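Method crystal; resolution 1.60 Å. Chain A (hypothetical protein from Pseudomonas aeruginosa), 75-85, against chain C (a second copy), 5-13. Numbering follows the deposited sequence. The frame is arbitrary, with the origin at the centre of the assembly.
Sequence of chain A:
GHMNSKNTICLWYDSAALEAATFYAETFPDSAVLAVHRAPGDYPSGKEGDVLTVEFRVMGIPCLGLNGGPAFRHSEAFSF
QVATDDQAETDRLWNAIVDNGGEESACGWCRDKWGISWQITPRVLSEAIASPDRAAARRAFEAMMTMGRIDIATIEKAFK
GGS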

# COMPACT_ATOMS: atom_id res chain seq x y z
N SER A 75 -3.77 -7.47 -23.15
CA SER A 75 -4.75 -6.46 -23.55
C SER A 75 -5.13 -5.57 -22.40
O SER A 75 -4.70 -5.79 -21.27
CB SER A 75 -6.00 -7.12 -24.13
OG SER A 75 -6.90 -7.53 -23.10
N GLU A 76 -5.98 -4.59 -22.69
CA GLU A 76 -6.38 -3.57 -21.73
C GLU A 76 -7.23 -4.13 -20.59
O GLU A 76 -7.58 -3.39 -19.68
CB GLU A 76 -7.19 -2.47 -22.41
CG GLU A 76 -6.32 -1.51 -23.23
CD GLU A 76 -6.12 -1.93 -24.66
OE1 GLU A 76 -6.38 -3.10 -25.03
OE2 GLU A 76 -5.64 -1.06 -25.44
N ALA A 77 -7.59 -5.40 -20.67
CA ALA A 77 -8.26 -6.07 -19.56
C ALA A 77 -7.46 -5.92 -18.26
O ALA A 77 -8.03 -5.83 -17.17
CB ALA A 77 -8.51 -7.54 -19.88
N PHE A 78 -6.13 -5.87 -18.39
CA PHE A 78 -5.24 -5.56 -17.27
C PHE A 78 -4.44 -4.32 -17.57
O PHE A 78 -3.94 -4.16 -18.70
CB PHE A 78 -4.27 -6.71 -16.99
CG PHE A 78 -3.10 -6.30 -16.14
CD1 PHE A 78 -3.21 -6.27 -14.78
CD2 PHE A 78 -1.90 -5.93 -16.71
CE1 PHE A 78 -2.12 -5.88 -13.99
CE2 PHE A 78 -0.84 -5.51 -15.95
CZ PHE A 78 -0.94 -5.49 -14.59
N SER A 79 -4.26 -3.47 -16.57
CA SER A 79 -3.31 -2.37 -16.66
C SER A 79 -2.78 -1.98 -15.28
O SER A 79 -3.42 -2.23 -14.26
CB SER A 79 -3.94 -1.13 -17.32
OG SER A 79 -5.10 -0.70 -16.62
N PHE A 80 -1.60 -1.39 -15.26
CA PHE A 80 -1.06 -0.72 -14.07
C PHE A 80 -1.52 0.73 -14.16
O PHE A 80 -1.33 1.35 -15.19
CB PHE A 80 0.47 -0.71 -14.08
CG PHE A 80 1.12 -2.02 -13.78
CD1 PHE A 80 1.07 -2.57 -12.50
CD2 PHE A 80 1.89 -2.67 -14.74
CE1 PHE A 80 1.72 -3.76 -12.21
CE2 PHE A 80 2.54 -3.86 -14.46
CZ PHE A 80 2.46 -4.40 -13.20
N GLN A 81 -2.12 1.27 -13.11
CA GLN A 81 -2.42 2.69 -13.05
C GLN A 81 -1.47 3.37 -12.08
O GLN A 81 -1.46 3.11 -10.90
CB GLN A 81 -3.87 2.94 -12.63
CG GLN A 81 -4.23 4.41 -12.65
CD GLN A 81 -5.69 4.65 -12.32
OE1 GLN A 81 -6.56 4.62 -13.21
NE2 GLN A 81 -5.96 4.89 -11.07
N VAL A 82 -0.64 4.26 -12.62
CA VAL A 82 0.42 4.92 -11.89
C VAL A 82 -0.02 6.34 -11.61
O VAL A 82 -0.34 7.09 -12.52
CB VAL A 82 1.74 4.94 -12.71
CG1 VAL A 82 2.82 5.70 -11.94
CG2 VAL A 82 2.19 3.51 -13.05
N ALA A 83 -0.06 6.69 -10.33
CA ALA A 83 -0.50 8.01 -9.89
C ALA A 83 0.67 8.97 -9.96
O ALA A 83 1.73 8.69 -9.42
CB ALA A 83 -1.03 7.93 -8.49
N THR A 84 0.49 10.11 -10.62
CA THR A 84 1.58 11.10 -10.71
C THR A 84 1.21 12.41 -10.00
O THR A 84 0.04 12.79 -9.93
CB THR A 84 2.01 11.35 -12.17
OG1 THR A 84 0.88 11.71 -12.97
CG2 THR A 84 2.53 10.09 -12.82
N ASP A 85 2.20 13.11 -9.45
CA ASP A 85 1.90 14.33 -8.70
C ASP A 85 2.09 15.63 -9.48
O ASP A 85 1.64 16.68 -9.03
CB ASP A 85 2.75 14.42 -7.43
CG ASP A 85 2.07 13.82 -6.22
OD1 ASP A 85 0.84 13.51 -6.27
OD2 ASP A 85 2.71 13.62 -5.17
N SER C 5 -2.35 4.94 -3.22
CA SER C 5 -1.37 3.97 -3.80
C SER C 5 -0.71 4.51 -5.09
O SER C 5 -1.38 4.95 -6.02
CB SER C 5 -2.06 2.64 -4.09
OG SER C 5 -2.50 2.04 -2.87
N LYS C 6 0.61 4.45 -5.12
CA LYS C 6 1.36 4.89 -6.30
C LYS C 6 1.02 4.06 -7.55
O LYS C 6 0.93 4.60 -8.65
CB LYS C 6 2.86 4.79 -6.01
CG LYS C 6 3.77 5.26 -7.13
CD LYS C 6 3.63 6.73 -7.35
CE LYS C 6 4.69 7.29 -8.30
NZ LYS C 6 4.45 8.74 -8.51
N ASN C 7 0.86 2.76 -7.39
CA ASN C 7 0.67 1.85 -8.50
C ASN C 7 -0.48 0.94 -8.12
O ASN C 7 -0.45 0.29 -7.08
CB ASN C 7 1.95 1.05 -8.77
CG ASN C 7 1.90 0.27 -10.06
OD1 ASN C 7 1.00 0.48 -10.88
ND2 ASN C 7 2.85 -0.66 -10.25
N THR C 8 -1.50 0.92 -8.96
CA THR C 8 -2.74 0.19 -8.71
C THR C 8 -2.98 -0.77 -9.85
O THR C 8 -2.77 -0.43 -11.02
CB THR C 8 -3.91 1.19 -8.63
OG1 THR C 8 -3.69 2.11 -7.55
CG2 THR C 8 -5.24 0.48 -8.31
N ILE C 9 -3.40 -1.99 -9.52
CA ILE C 9 -3.76 -2.98 -10.52
C ILE C 9 -5.19 -2.73 -10.99
O ILE C 9 -6.13 -2.83 -10.19
CB ILE C 9 -3.64 -4.41 -9.93
CG1 ILE C 9 -2.18 -4.73 -9.61
CG2 ILE C 9 -4.30 -5.47 -10.81
CD1 ILE C 9 -1.23 -4.71 -10.79
N CYS C 10 -5.35 -2.43 -12.27
CA CYS C 10 -6.64 -2.11 -12.86
C CYS C 10 -7.15 -3.26 -13.71
O CYS C 10 -6.49 -3.70 -14.66
CB CYS C 10 -6.53 -0.87 -13.72
SG CYS C 10 -8.08 -0.20 -14.31
N LEU C 11 -8.32 -3.77 -13.34
CA LEU C 11 -8.93 -4.92 -13.99
C LEU C 11 -10.28 -4.56 -14.60
O LEU C 11 -11.11 -3.91 -13.96
CB LEU C 11 -9.07 -6.05 -12.99
CG LEU C 11 -7.74 -6.59 -12.44
CD1 LEU C 11 -8.02 -7.43 -11.20
CD2 LEU C 11 -6.97 -7.37 -13.48
N TRP C 12 -10.49 -4.97 -15.85
CA TRP C 12 -11.70 -4.68 -16.60
C TRP C 12 -12.78 -5.70 -16.27
O TRP C 12 -12.49 -6.90 -16.25
CB TRP C 12 -11.39 -4.78 -18.10
CG TRP C 12 -12.37 -4.06 -18.98
CD1 TRP C 12 -13.60 -4.51 -19.41
CD2 TRP C 12 -12.21 -2.76 -19.54
NE1 TRP C 12 -14.20 -3.57 -20.20
CE2 TRP C 12 -13.37 -2.47 -20.29
CE3 TRP C 12 -11.19 -1.81 -19.50
CZ2 TRP C 12 -13.54 -1.28 -20.98
CZ3 TRP C 12 -11.36 -0.61 -20.18
CH2 TRP C 12 -12.54 -0.36 -20.91
N TYR C 13 -13.99 -5.21 -16.02
CA TYR C 13 -15.16 -6.07 -15.85
C TYR C 13 -16.29 -5.63 -16.78
O TYR C 13 -16.36 -4.47 -17.18
CB TYR C 13 -15.65 -6.04 -14.41
CG TYR C 13 -14.67 -6.67 -13.45
CD1 TYR C 13 -14.66 -8.03 -13.22
CD2 TYR C 13 -13.68 -5.91 -12.86
CE1 TYR C 13 -13.73 -8.62 -12.40
CE2 TYR C 13 -12.75 -6.47 -12.04
CZ TYR C 13 -12.76 -7.82 -11.79
OH TYR C 13 -11.82 -8.40 -10.96
O HOH W 1 -7.32 -2.39 -17.09
O HOH W 2 -2.30 4.35 -8.55

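An antiparallel β-sheet can run without interruption from one protein copy into another, and the pairing of strand 78-84 of chain A with strand 7-13 of chain C illustrates how. The strand axes approach to 4.6 Å, their directions 150° apart. Hydrogen-bonded pairs alternate with non-hydrogen-bonded ones. At Ser79(A) and Cys10(C) the bonds are reciprocal, Ser79(A) N to Cys10(C) O at 2.9 Å and Cys10(C) N to Ser79(A) O at 2.8 Å. Two residues on, Gln81(A) N donates to Thr8(C) O (2.8 Å, nearly linear at 177°) and Thr8(C) N to Gln81(A) O (2.9 Å). Single bonds extend the ladder: Trp12(C) N to Ala77(A) O and Ala83(A) N to Lys6(C) O, both 2.9 Å. Between these rungs, CA-H groups face carbonyls, as where Val82(A) CA lies 3.3 Å from Lys6(C) O.

Successive side chains alternate between the two faces, and the residues sorted onto them differ in character. One carries Phe78(A), Phe80(A), Val82(A), Asn7(C), Ile9(C) and Leu11(C), all buried. Here Ile9(C), with both chi angles m, brings CD1 to 3.5 Å from Phe78(A) CE1 and 3.4 Å from Phe80(A) CE1; its methyl meets the Phe78(A) ring at the edge, as does Leu11(C) CD2, 4.1 Å from Phe78(A) CD1. Flexible aliphatic chains suit such packing against rigid rings. Asn7(C) is the polar member, its ND2 satisfied elsewhere in the structure.

The other face bears Ser79(A), Gln81(A), Thr8(C) and Cys10(C). The small Ser79(A) side chain lets OG approach Cys10(C) CB to 3.2 Å, and its hydroxyl donates to water 1 (OG to water O, 2.8 Å), which in turn donates to Cys10(C) O at 2.9 Å. Beyond the strand pairing, the long Lys6(C) side chain reaches back, its NZ donating to Ala83(A) O at 2.9 Å. Together the stretches bury 739 Å².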